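Aldehyde dehydrogenase (Anabaena variabilis, PDB 4H7N) probably oxidises aldehydes to carboxylic acids with NAD+ as the electron acceptor, as other members of the aldehyde dehydrogenase family do. Local coordinates at residues 68-73 with 169-174; 61-66 with 173-178; 277-282 with 370-375; 328-333 with 350-355. All blocks are in the same frame, centred on the assembly; numbering follows the deposited sequence.

In the fold
Following the chain from the N terminus, interaction 2 opens on helix 48-64 and interaction 1 on the next helix, 67-78; both close on helix 169-176, sharing L173 and M174, and their centres lie about 8 Å apart. Together they seat two consecutive helices against one helix packed beside strand 186-188. Interactions 3 and 4 come later, in series with the first pair. Interaction 3 opens at the start of helix 279-292 and closes on strand 369-375; nested within that loop, interaction 4 pairs strand 330-333 with strand 349-352. Strands 349-352 and 369-375 are neighbours in one sheet. The centres of interactions 1 and 3 are about 44 Å apart.

Interaction 1. Residues 68-73 with 169-174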
loop_
_atom_site.group_PDB
_atom_site.type_symbol
_atom_site.label_atom_id
_atom_site.label_comp_id
_atom_site.label_asym_id
_atom_site.label_seq_id
_atom_site.Cartn_x
_atom_site.Cartn_y
_atom_site.Cartn_z
ATOM N N GLU A 68 -7.672 36.978 -5.942
ATOM C CA GLU A 68 -8.997 37.266 -6.424
ATOM C C GLU A 68 -9.370 36.473 -7.664
ATOM O O GLU A 68 -10.516 36.160 -7.844
ATOM C CB GLU A 68 -9.179 38.771 -6.681
ATOM C CG GLU A 68 -9.420 39.484 -5.365
ATOM C CD GLU A 68 -8.821 40.865 -5.308
ATOM O OE1 GLU A 68 -9.370 41.784 -5.969
ATOM O OE2 GLU A 68 -7.797 41.030 -4.592
ATOM N N GLN A 69 -8.416 36.187 -8.528
ATOM C CA GLN A 69 -8.677 35.410 -9.734
ATOM C C GLN A 69 -8.902 33.940 -9.369
ATOM O O GLN A 69 -9.694 33.273 -10.002
ATOM C CB GLN A 69 -7.486 35.491 -10.670
ATOM C CG GLN A 69 -7.434 36.773 -11.502
ATOM C CD GLN A 69 -7.048 37.966 -10.664
ATOM O OE1 GLN A 69 -6.169 37.888 -9.807
ATOM N NE2 GLN A 69 -7.703 39.067 -10.892
ATOM N N LEU A 70 -8.207 33.441 -8.341
ATOM C CA LEU A 70 -8.453 32.073 -7.891
ATOM C C LEU A 70 -9.863 31.958 -7.289
ATOM O O LEU A 70 -10.630 31.052 -7.623
ATOM C CB LEU A 70 -7.368 31.614 -6.921
ATOM C CG LEU A 70 -7.546 30.190 -6.346
ATOM C CD1 LEU A 70 -7.534 29.121 -7.434
ATOM C CD2 LEU A 70 -6.453 29.866 -5.349
ATOM N N THR A 71 -10.218 32.932 -6.449
ATOM C CA THR A 71 -11.498 32.964 -5.793
ATOM C C THR A 71 -12.609 33.020 -6.882
ATOM O O THR A 71 -13.587 32.288 -6.829
ATOM C CB THR A 71 -11.636 34.225 -4.925
ATOM O OG1 THR A 71 -10.650 34.229 -3.899
ATOM C CG2 THR A 71 -12.988 34.285 -4.303
ATOM N N GLU A 72 -12.412 33.867 -7.878
ATOM C CA GLU A 72 -13.442 34.046 -8.908
ATOM C C GLU A 72 -13.663 32.728 -9.719
ATOM O O GLU A 72 -14.801 32.328 -10.082
ATOM C CB GLU A 72 -13.064 35.244 -9.794
ATOM C CG GLU A 72 -13.715 35.312 -11.149
ATOM C CD GLU A 72 -13.099 36.435 -11.993
ATOM O OE1 GLU A 72 -11.857 36.449 -12.244
ATOM O OE2 GLU A 72 -13.853 37.313 -12.375
ATOM N N ALA A 73 -12.576 32.067 -10.053
ATOM C CA ALA A 73 -12.715 30.833 -10.809
ATOM C C ALA A 73 -13.365 29.733 -9.964
ATOM O O ALA A 73 -14.161 28.965 -10.470
ATOM C CB ALA A 73 -11.382 30.374 -11.358
ATOM N N VAL A 169 -8.172 25.698 -12.304
ATOM C CA VAL A 169 -6.862 25.415 -12.835
ATOM C C VAL A 169 -6.219 26.644 -13.523
ATOM O O VAL A 169 -5.006 26.899 -13.367
ATOM C CB VAL A 169 -6.906 24.184 -13.782
ATOM C CG1 VAL A 169 -5.576 23.984 -14.462
ATOM C CG2 VAL A 169 -7.174 22.917 -12.964
ATOM N N ALA A 170 -7.004 27.444 -14.214
ATOM C CA ALA A 170 -6.417 28.520 -15.048
ATOM C C ALA A 170 -5.592 29.496 -14.177
ATOM O O ALA A 170 -4.461 29.774 -14.489
ATOM C CB ALA A 170 -7.491 29.253 -15.839
ATOM N N PRO A 171 -6.117 29.942 -13.037
ATOM C CA PRO A 171 -5.254 30.814 -12.216
ATOM C C PRO A 171 -4.068 30.077 -11.547
ATOM O O PRO A 171 -2.979 30.652 -11.449
ATOM C CB PRO A 171 -6.223 31.468 -11.241
ATOM C CG PRO A 171 -7.420 30.604 -11.230
ATOM C CD PRO A 171 -7.517 29.987 -12.606
ATOM N N LEU A 172 -4.222 28.802 -11.185
ATOM C CA LEU A 172 -3.099 28.063 -10.653
ATOM C C LEU A 172 -1.966 27.982 -11.680
ATOM O O LEU A 172 -0.786 28.161 -11.337
ATOM C CB LEU A 172 -3.484 26.651 -10.247
ATOM C CG LEU A 172 -4.389 26.507 -9.034
ATOM C CD1 LEU A 172 -4.552 25.036 -8.668
ATOM C CD2 LEU A 172 -3.855 27.289 -7.808
ATOM N N LEU A 173 -2.348 27.682 -12.922
ATOM C CA LEU A 173 -1.420 27.517 -14.018
ATOM C C LEU A 173 -0.701 28.831 -14.327
ATOM O O LEU A 173 0.525 28.888 -14.550
ATOM C CB LEU A 173 -2.166 26.924 -15.229
ATOM C CG LEU A 173 -1.418 26.772 -16.540
ATOM C CD1 LEU A 173 -0.200 25.888 -16.338
ATOM C CD2 LEU A 173 -2.326 26.254 -17.655
HETATM N N MSE A 174 -1.442 29.915 -14.294
HETATM C CA MSE A 174 -0.843 31.207 -14.503
HETATM C C MSE A 174 0.190 31.485 -13.425
HETATM O O MSE A 174 1.239 32.075 -13.698
HETATM C CB MSE A 174 -1.946 32.262 -14.542
HETATM C CG MSE A 174 -1.438 33.681 -14.365
HETATM SE SE MSE A 174 -2.853 35.037 -14.704
HETATM C CE MSE A 174 -4.145 34.684 -13.245
#
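L70 and P171 mark the point where helix 67-78 and helix 169-176 come nearest, with their CA atoms 5.5 Å apart. The short helical segments run nearly antiparallel, at 157° between their directions, and their axes approach to 8.6 Å. The small or compact residues at the seam, A73 and P171, are consistent with that spacing. P171 sits in the first turn of its helix, where the lack of an N-H costs little; its CB points toward the other helix, and the ring CG makes the nearest approaches. This CG rests 3.8 Å from the CA of L70 and 4.0 Å from the CB of A73. The same CG also lies 3.7 Å from the backbone O of Q69, an oxygen already engaged by the N-H of A73 within its own helix. L70 holds CG anti to the backbone N (chi1 178°), and its side chain crosses that of P171 at about a right angle. Its CD1 touches both P171 CG and L172 CD2, each at 4.1 Å. On the outer rim, CE of the selenomethionine M174 lies against CG of Q69, 4.3 Å away. Beneath the seam the two leucines L70 and L172 both rest on I63 of helix 48-64, while L172 and V169 reach F188 of strand 186-188. Helix 67-78 thus packs antiparallel on helix 169-176, the helix of the beta-alpha-beta crossover that joins the parallel strands 156-161 and 186-188, as in Rossmann-type nucleotide-binding folds.

Interaction 2. Residues 61-66 with 173-178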
loop_
_atom_site.group_PDB
_atom_site.type_symbol
_atom_site.label_atom_id
_atom_site.label_comp_id
_atom_site.label_asym_id
_atom_site.label_seq_id
_atom_site.Cartn_x
_atom_site.Cartn_y
_atom_site.Cartn_z
ATOM N N GLN A 61 3.416 32.294 -3.118
ATOM C CA GLN A 61 3.442 33.744 -3.264
ATOM C C GLN A 61 2.746 34.228 -4.531
ATOM O O GLN A 61 1.990 35.195 -4.475
ATOM C CB GLN A 61 4.874 34.311 -3.181
ATOM C CG GLN A 61 5.429 34.278 -1.757
ATOM C CD GLN A 61 4.451 34.875 -0.736
ATOM O OE1 GLN A 61 3.898 35.979 -0.937
ATOM N NE2 GLN A 61 4.220 34.151 0.351
ATOM N N ALA A 62 3.016 33.589 -5.661
ATOM C CA ALA A 62 2.383 33.958 -6.916
ATOM C C ALA A 62 0.868 33.765 -6.875
ATOM O O ALA A 62 0.138 34.582 -7.402
ATOM C CB ALA A 62 2.978 33.183 -8.096
ATOM N N ILE A 63 0.406 32.677 -6.281
ATOM C CA ILE A 63 -1.016 32.432 -6.138
ATOM C C ILE A 63 -1.627 33.499 -5.269
ATOM O O ILE A 63 -2.682 34.059 -5.599
ATOM C CB ILE A 63 -1.291 31.055 -5.494
ATOM C CG1 ILE A 63 -0.838 29.952 -6.408
ATOM C CG2 ILE A 63 -2.762 30.890 -5.149
ATOM C CD1 ILE A 63 -0.591 28.638 -5.674
ATOM N N LEU A 64 -0.986 33.804 -4.159
ATOM C CA LEU A 64 -1.484 34.867 -3.298
ATOM C C LEU A 64 -1.557 36.216 -3.990
ATOM O O LEU A 64 -2.440 37.014 -3.674
ATOM C CB LEU A 64 -0.580 35.010 -2.074
ATOM C CG LEU A 64 -0.777 33.959 -0.985
ATOM C CD1 LEU A 64 0.302 34.043 0.082
ATOM C CD2 LEU A 64 -2.162 34.114 -0.371
ATOM N N SER A 65 -0.608 36.509 -4.885
ATOM C CA SER A 65 -0.649 37.767 -5.632
ATOM C C SER A 65 -1.861 37.898 -6.555
ATOM O O SER A 65 -2.154 38.989 -7.021
ATOM C CB SER A 65 0.608 37.954 -6.486
ATOM O OG SER A 65 0.569 37.173 -7.693
ATOM N N ARG A 66 -2.523 36.796 -6.857
ATOM C CA ARG A 66 -3.668 36.784 -7.760
ATOM C C ARG A 66 -4.825 36.066 -7.101
ATOM O O ARG A 66 -5.599 35.346 -7.749
ATOM C CB ARG A 66 -3.273 36.135 -9.101
ATOM C CG ARG A 66 -2.248 36.960 -9.929
ATOM C CD ARG A 66 -2.743 38.392 -10.186
ATOM N NE ARG A 66 -1.667 39.396 -10.398
ATOM C CZ ARG A 66 -0.948 39.470 -11.512
ATOM N NH1 ARG A 66 -0.014 40.406 -11.668
ATOM N NH2 ARG A 66 -1.180 38.591 -12.498
ATOM N N LEU A 173 -2.348 27.682 -12.922
ATOM C CA LEU A 173 -1.420 27.517 -14.018
ATOM C C LEU A 173 -0.701 28.831 -14.327
ATOM O O LEU A 173 0.525 28.888 -14.550
ATOM C CB LEU A 173 -2.166 26.924 -15.229
ATOM C CG LEU A 173 -1.418 26.772 -16.540
ATOM C CD1 LEU A 173 -0.200 25.888 -16.338
ATOM C CD2 LEU A 173 -2.326 26.254 -17.655
HETATM N N MSE A 174 -1.442 29.915 -14.294
HETATM C CA MSE A 174 -0.843 31.207 -14.503
HETATM C C MSE A 174 0.190 31.485 -13.425
HETATM O O MSE A 174 1.239 32.075 -13.698
HETATM C CB MSE A 174 -1.946 32.262 -14.542
HETATM C CG MSE A 174 -1.438 33.681 -14.365
HETATM SE SE MSE A 174 -2.853 35.037 -14.704
HETATM C CE MSE A 174 -4.145 34.684 -13.245
ATOM N N ALA A 175 -0.070 31.084 -12.178
ATOM C CA ALA A 175 0.923 31.331 -11.106
ATOM C C ALA A 175 2.117 30.427 -11.297
ATOM O O ALA A 175 3.280 30.811 -11.060
ATOM C CB ALA A 175 0.303 31.094 -9.740
ATOM N N LEU A 176 1.807 29.198 -11.688
ATOM C CA LEU A 176 2.797 28.135 -11.864
ATOM C C LEU A 176 3.866 28.535 -12.889
ATOM O O LEU A 176 5.068 28.285 -12.687
ATOM C CB LEU A 176 2.100 26.848 -12.288
ATOM C CG LEU A 176 2.960 25.656 -12.674
ATOM C CD1 LEU A 176 3.825 25.251 -11.490
ATOM C CD2 LEU A 176 2.112 24.507 -13.128
ATOM N N ASN A 177 3.439 29.169 -13.974
ATOM C CA ASN A 177 4.346 29.474 -15.062
ATOM C C ASN A 177 5.330 30.569 -14.730
ATOM O O ASN A 177 6.195 30.822 -15.523
ATOM C CB ASN A 177 3.584 29.840 -16.338
ATOM C CG ASN A 177 2.966 28.631 -17.025
ATOM O OD1 ASN A 177 3.500 27.522 -16.976
ATOM N ND2 ASN A 177 1.850 28.854 -17.687
ATOM N N THR A 178 5.198 31.235 -13.589
ATOM C CA THR A 178 6.219 32.165 -13.121
ATOM C C THR A 178 7.296 31.496 -12.259
ATOM O O THR A 178 8.247 32.157 -11.836
ATOM C CB THR A 178 5.596 33.313 -12.270
ATOM O OG1 THR A 178 5.104 32.759 -11.053
ATOM C CG2 THR A 178 4.418 33.962 -12.982
#
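R66 and M174 meet through aliphatic atoms, CG of the arginine lying 4.4 Å from CE of the selenomethionine, and the flat guanidinium beyond takes no part in that touch. No aromatic face or edge enters this contact; the planar groups that matter are peptide carbonyls, and the rest is methyl packing. At the centre the CB atoms of A62 and A175 meet at 3.8 Å, each methyl aimed at the other helix, and the two CA atoms stand 5.2 Å apart. At this point the two alanine methyls face each other directly. From the buried side CG1 of I63 reaches the same A175 CB at 3.7 Å. It gets there with CG1 anti to the carbonyl carbon (chi1 -66°), and beyond it I63 continues onto F91 of helix 82-106. On another side of A62, its CB lies 3.7 Å from OG1 of T178. That hydroxyl is already committed: it donates to A175 O at 2.7 Å, standing 17° out of the carbonyl plane, and the backbone N of T178 shares the same acceptor. Across the way S65 OG does a similar job, donating to A62 O at 2.6 Å. Both hydroxyls thus turn back to their own chain segments, and R66 occupies the N-cap position of helix 67-78. With the hydroxyls of S65 and T178 bonded within their own segments, what joins the two is van der Waals contact between mostly small apolar groups, and the close approach is consistent with alanine at both central positions.

Interaction 3. Residues 277-282 with 370-375; sequences SKFEEF and MPVMPF
F279 lays its ring against strand 369-375 and touches two of its residues in two different ways. CG stands anti to the backbone N (chi1 169°), which places it on the strand side at the start of helix 279-292, and the ring beyond it lies against V372 and P374. Over one face comes the proline, in a CH-pi contact: P374 CB lies 4.2 Å from the ring centroid, 21° off the normal, and CD of the same proline is 3.9 Å from F279 CE1. At the edge, near the ring plane, V372 O approaches CE1 to 3.6 Å. The valine side chain meets that same carbon, its CG1 also 3.6 Å away; with CG1 anti to the backbone N (chi1 -172°), this branch is the one that points to the helix. It serves a second ring as well, F282 CE1 lying 4.2 Å from V372 CG1, one helical turn further on. An alanine in place of F279 would probably cost P374 the face it packs on, leave V372 CG1 with only F282 of its two rings, and open a gap between helix and strand. F282 continues inward onto V274 of strand 269-275. The chemistry suits a mostly apolar seam: the carbonyl oxygen sits at the weakly positive ring edge, while the proline C-H groups take the electron-rich face.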
loop_
_atom_site.group_PDB
_atom_site.type_symbol
_atom_site.label_atom_id
_atom_site.label_comp_id
_atom_site.label_asym_id
_atom_site.label_seq_id
_atom_site.Cartn_x
_atom_site.Cartn_y
_atom_site.Cartn_z
ATOM N N SER A 277 -35.200 8.047 23.886
ATOM C CA SER A 277 -35.696 9.021 24.858
ATOM C C SER A 277 -35.354 10.475 24.512
ATOM O O SER A 277 -35.950 11.387 25.088
ATOM C CB SER A 277 -35.158 8.721 26.266
ATOM O OG SER A 277 -33.735 8.813 26.286
ATOM N N LYS A 278 -34.390 10.709 23.622
ATOM C CA LYS A 278 -34.012 12.095 23.236
ATOM C C LYS A 278 -34.344 12.402 21.784
ATOM O O LYS A 278 -34.079 13.498 21.281
ATOM C CB LYS A 278 -32.505 12.299 23.410
ATOM C CG LYS A 278 -32.027 12.017 24.814
ATOM C CD LYS A 278 -32.653 12.997 25.800
ATOM C CE LYS A 278 -32.047 12.808 27.177
ATOM N NZ LYS A 278 -32.822 13.537 28.200
ATOM N N PHE A 279 -34.932 11.426 21.123
ATOM C CA PHE A 279 -35.140 11.461 19.690
ATOM C C PHE A 279 -35.988 12.664 19.236
ATOM O O PHE A 279 -35.572 13.463 18.369
ATOM C CB PHE A 279 -35.760 10.126 19.271
ATOM C CG PHE A 279 -36.260 10.124 17.865
ATOM C CD1 PHE A 279 -35.384 10.138 16.817
ATOM C CD2 PHE A 279 -37.625 10.107 17.603
ATOM C CE1 PHE A 279 -35.840 10.139 15.515
ATOM C CE2 PHE A 279 -38.087 10.120 16.315
ATOM C CZ PHE A 279 -37.190 10.140 15.261
ATOM N N GLU A 280 -37.152 12.805 19.857
ATOM C CA GLU A 280 -38.113 13.840 19.508
ATOM C C GLU A 280 -37.503 15.238 19.724
ATOM O O GLU A 280 -37.529 16.105 18.846
ATOM C CB GLU A 280 -39.405 13.667 20.333
ATOM C CG GLU A 280 -40.363 14.843 20.159
ATOM C CD GLU A 280 -41.684 14.737 20.927
ATOM O OE1 GLU A 280 -41.805 13.875 21.827
ATOM O OE2 GLU A 280 -42.594 15.563 20.658
ATOM N N GLU A 281 -36.936 15.432 20.904
ATOM C CA GLU A 281 -36.301 16.694 21.292
ATOM C C GLU A 281 -35.151 17.093 20.338
ATOM O O GLU A 281 -34.983 18.257 19.928
ATOM C CB GLU A 281 -35.794 16.450 22.702
ATOM C CG GLU A 281 -35.023 17.523 23.413
ATOM C CD GLU A 281 -34.689 17.053 24.831
ATOM O OE1 GLU A 281 -35.192 15.968 25.285
ATOM O OE2 GLU A 281 -33.930 17.780 25.480
ATOM N N PHE A 282 -34.363 16.096 19.982
ATOM C CA PHE A 282 -33.269 16.275 19.054
ATOM C C PHE A 282 -33.750 16.685 17.667
ATOM O O PHE A 282 -33.235 17.641 17.098
ATOM C CB PHE A 282 -32.478 14.968 18.944
ATOM C CG PHE A 282 -31.371 15.017 17.947
ATOM C CD1 PHE A 282 -31.592 14.667 16.643
ATOM C CD2 PHE A 282 -30.079 15.354 18.333
ATOM C CE1 PHE A 282 -30.563 14.701 15.715
ATOM C CE2 PHE A 282 -29.042 15.398 17.401
ATOM C CZ PHE A 282 -29.291 15.068 16.095
HETATM N N MSE A 370 -30.752 14.752 6.136
HETATM C CA MSE A 370 -30.530 14.336 7.504
HETATM C C MSE A 370 -31.652 13.388 7.845
HETATM O O MSE A 370 -32.713 13.833 8.313
HETATM C CB MSE A 370 -30.546 15.565 8.397
HETATM C CG MSE A 370 -29.276 16.383 8.243
HETATM SE SE MSE A 370 -29.380 18.140 9.111
HETATM C CE MSE A 370 -30.549 19.073 7.860
ATOM N N PRO A 371 -31.485 12.103 7.545
ATOM C CA PRO A 371 -32.435 11.094 8.024
ATOM C C PRO A 371 -32.109 10.689 9.453
ATOM O O PRO A 371 -30.970 10.280 9.738
ATOM C CB PRO A 371 -32.204 9.909 7.054
ATOM C CG PRO A 371 -30.807 10.081 6.546
ATOM C CD PRO A 371 -30.351 11.490 6.837
ATOM N N VAL A 372 -33.092 10.752 10.333
ATOM C CA VAL A 372 -32.891 10.516 11.752
ATOM C C VAL A 372 -33.684 9.327 12.258
ATOM O O VAL A 372 -34.872 9.325 12.145
ATOM C CB VAL A 372 -33.309 11.769 12.554
ATOM C CG1 VAL A 372 -32.922 11.621 14.012
ATOM C CG2 VAL A 372 -32.599 12.984 11.970
HETATM N N MSE A 373 -33.016 8.346 12.847
HETATM C CA MSE A 373 -33.663 7.122 13.350
HETATM C C MSE A 373 -33.460 6.980 14.839
HETATM O O MSE A 373 -32.360 7.165 15.293
HETATM C CB MSE A 373 -32.915 5.911 12.773
HETATM C CG MSE A 373 -33.686 5.236 11.675
HETATM SE SE MSE A 373 -32.764 3.592 11.116
HETATM C CE MSE A 373 -33.777 2.179 12.009
ATOM N N PRO A 374 -34.490 6.599 15.608
ATOM C CA PRO A 374 -34.252 6.285 17.021
ATOM C C PRO A 374 -33.554 4.927 17.234
ATOM O O PRO A 374 -33.625 4.079 16.371
ATOM C CB PRO A 374 -35.674 6.244 17.602
ATOM C CG PRO A 374 -36.539 5.844 16.471
ATOM C CD PRO A 374 -35.870 6.279 15.194
ATOM N N PHE A 375 -32.859 4.737 18.352
ATOM C CA PHE A 375 -32.468 3.379 18.800
ATOM C C PHE A 375 -32.865 3.060 20.253
ATOM O O PHE A 375 -32.821 3.921 21.126
ATOM C CB PHE A 375 -30.973 3.081 18.572
ATOM C CG PHE A 375 -30.056 4.026 19.254
ATOM C CD1 PHE A 375 -29.674 3.807 20.563
ATOM C CD2 PHE A 375 -29.558 5.147 18.592
ATOM C CE1 PHE A 375 -28.802 4.678 21.208
ATOM C CE2 PHE A 375 -28.695 6.032 19.244
ATOM C CZ PHE A 375 -28.305 5.796 20.548
#

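Interaction 4. Residues 328-333 with 350-355; sequences GAVIHC and VMTNVN
H332 NE2 and T352 OG1 form the shortest polar bond between the two strands, 2.8 Å and nearly straight at 175°; either atom could be the donor. The side chains cross at about a right angle. V350 O sits at the edge of the H332 ring, and CG1 of V330 lies over one ring face. An alanine in place of H332 would probably leave the T352 hydroxyl without this partner and V330 CG1 without the ring beneath it. The backbones pair antiparallel: V330 N bonds to T352 O at 2.9 Å and T352 N to V330 O at 3.0 Å, and H332 N reaches V350 O at 2.9 Å. I331 and M351 form the non-hydrogen-bonded pair, side by side, with I331 CD1 on M351 CG at 4.0 Å. Past the strand end, N353 ND2 donates to G328 O at 3.0 Å from above the carbonyl plane. G328, with positive phi, closes helix 311-326 in a Schellman motif. That helix covers the face bearing I331 and M351, helix 279-292 touches V350 and T352 on the other face, and H332 as well, and M351 bonds onward to strand 369-375, leaving strand 330-333 outermost within the chain.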
loop_
_atom_site.group_PDB
_atom_site.type_symbol
_atom_site.label_atom_id
_atom_site.label_comp_id
_atom_site.label_asym_id
_atom_site.label_seq_id
_atom_site.Cartn_x
_atom_site.Cartn_y
_atom_site.Cartn_z
ATOM N N GLY A 328 -42.250 5.596 3.163
ATOM C CA GLY A 328 -42.894 6.037 4.386
ATOM C C GLY A 328 -42.231 7.224 5.055
ATOM O O GLY A 328 -42.730 7.679 6.064
ATOM N N ALA A 329 -41.117 7.736 4.532
ATOM C CA ALA A 329 -40.391 8.815 5.254
ATOM C C ALA A 329 -41.292 10.049 5.417
ATOM O O ALA A 329 -42.192 10.265 4.616
ATOM C CB ALA A 329 -39.107 9.179 4.539
ATOM N N VAL A 330 -41.067 10.802 6.496
ATOM C CA VAL A 330 -41.743 12.067 6.780
ATOM C C VAL A 330 -40.728 13.189 6.611
ATOM O O VAL A 330 -39.690 13.153 7.236
ATOM C CB VAL A 330 -42.255 12.088 8.244
ATOM C CG1 VAL A 330 -42.808 13.458 8.626
ATOM C CG2 VAL A 330 -43.335 11.006 8.446
ATOM N N ILE A 331 -41.017 14.165 5.763
ATOM C CA ILE A 331 -40.130 15.292 5.517
ATOM C C ILE A 331 -40.575 16.416 6.422
ATOM O O ILE A 331 -41.705 16.863 6.307
ATOM C CB ILE A 331 -40.268 15.827 4.072
ATOM C CG1 ILE A 331 -40.083 14.700 3.032
ATOM C CG2 ILE A 331 -39.361 17.031 3.830
ATOM C CD1 ILE A 331 -38.698 14.316 2.725
ATOM N N HIS A 332 -39.698 16.888 7.297
ATOM C CA HIS A 332 -40.052 17.996 8.173
ATOM C C HIS A 332 -39.691 19.361 7.611
ATOM O O HIS A 332 -40.308 20.348 7.973
ATOM C CB HIS A 332 -39.417 17.801 9.532
ATOM C CG HIS A 332 -39.853 16.545 10.201
ATOM N ND1 HIS A 332 -40.914 16.500 11.073
ATOM C CD2 HIS A 332 -39.413 15.275 10.086
ATOM C CE1 HIS A 332 -41.095 15.262 11.496
ATOM N NE2 HIS A 332 -40.202 14.498 10.903
ATOM N N CYS A 333 -38.693 19.424 6.745
ATOM C CA CYS A 333 -38.248 20.682 6.167
ATOM C C CYS A 333 -37.449 20.332 4.928
ATOM O O CYS A 333 -36.906 19.214 4.785
ATOM C CB CYS A 333 -37.410 21.528 7.162
ATOM S SG CYS A 333 -35.802 20.835 7.718
ATOM N N VAL A 350 -34.567 17.522 6.885
ATOM C CA VAL A 350 -34.679 16.568 8.009
ATOM C C VAL A 350 -35.839 15.623 7.727
ATOM O O VAL A 350 -36.956 16.084 7.474
ATOM C CB VAL A 350 -34.916 17.279 9.352
ATOM C CG1 VAL A 350 -35.054 16.277 10.495
ATOM C CG2 VAL A 350 -33.790 18.263 9.625
HETATM N N MSE A 351 -35.575 14.319 7.808
HETATM C CA MSE A 351 -36.599 13.304 7.640
HETATM C C MSE A 351 -36.591 12.318 8.774
HETATM O O MSE A 351 -35.537 11.948 9.300
HETATM C CB MSE A 351 -36.356 12.451 6.417
HETATM C CG MSE A 351 -35.774 13.138 5.213
HETATM SE SE MSE A 351 -35.618 11.821 3.702
HETATM C CE MSE A 351 -35.333 10.202 4.623
ATOM N N THR A 352 -37.767 11.824 9.116
ATOM C CA THR A 352 -37.920 10.783 10.145
ATOM C C THR A 352 -38.822 9.667 9.568
ATOM O O THR A 352 -39.232 9.715 8.396
ATOM C CB THR A 352 -38.486 11.334 11.488
ATOM O OG1 THR A 352 -39.822 11.801 11.308
ATOM C CG2 THR A 352 -37.618 12.498 12.074
ATOM N N ASN A 353 -39.129 8.689 10.408
ATOM C CA ASN A 353 -39.742 7.440 9.974
ATOM C C ASN A 353 -38.929 6.807 8.849
ATOM O O ASN A 353 -39.456 6.477 7.810
ATOM C CB ASN A 353 -41.153 7.705 9.508
ATOM C CG ASN A 353 -42.050 6.500 9.686
ATOM O OD1 ASN A 353 -42.118 5.925 10.768
ATOM N ND2 ASN A 353 -42.749 6.111 8.619
ATOM N N VAL A 354 -37.615 6.715 9.054
ATOM C CA VAL A 354 -36.677 6.218 8.019
ATOM C C VAL A 354 -36.087 4.899 8.485
ATOM O O VAL A 354 -36.185 4.546 9.676
ATOM C CB VAL A 354 -35.554 7.213 7.715
ATOM C CG1 VAL A 354 -36.110 8.483 7.103
ATOM C CG2 VAL A 354 -34.763 7.572 8.979
ATOM N N ASN A 355 -35.555 4.141 7.541
ATOM C CA ASN A 355 -34.955 2.853 7.862
ATOM C C ASN A 355 -34.009 2.402 6.755
ATOM O O ASN A 355 -33.860 3.075 5.722
ATOM C CB ASN A 355 -36.018 1.804 8.179
ATOM C CG ASN A 355 -36.887 1.472 6.988
ATOM O OD1 ASN A 355 -36.412 1.081 5.940
ATOM N ND2 ASN A 355 -38.180 1.634 7.152
#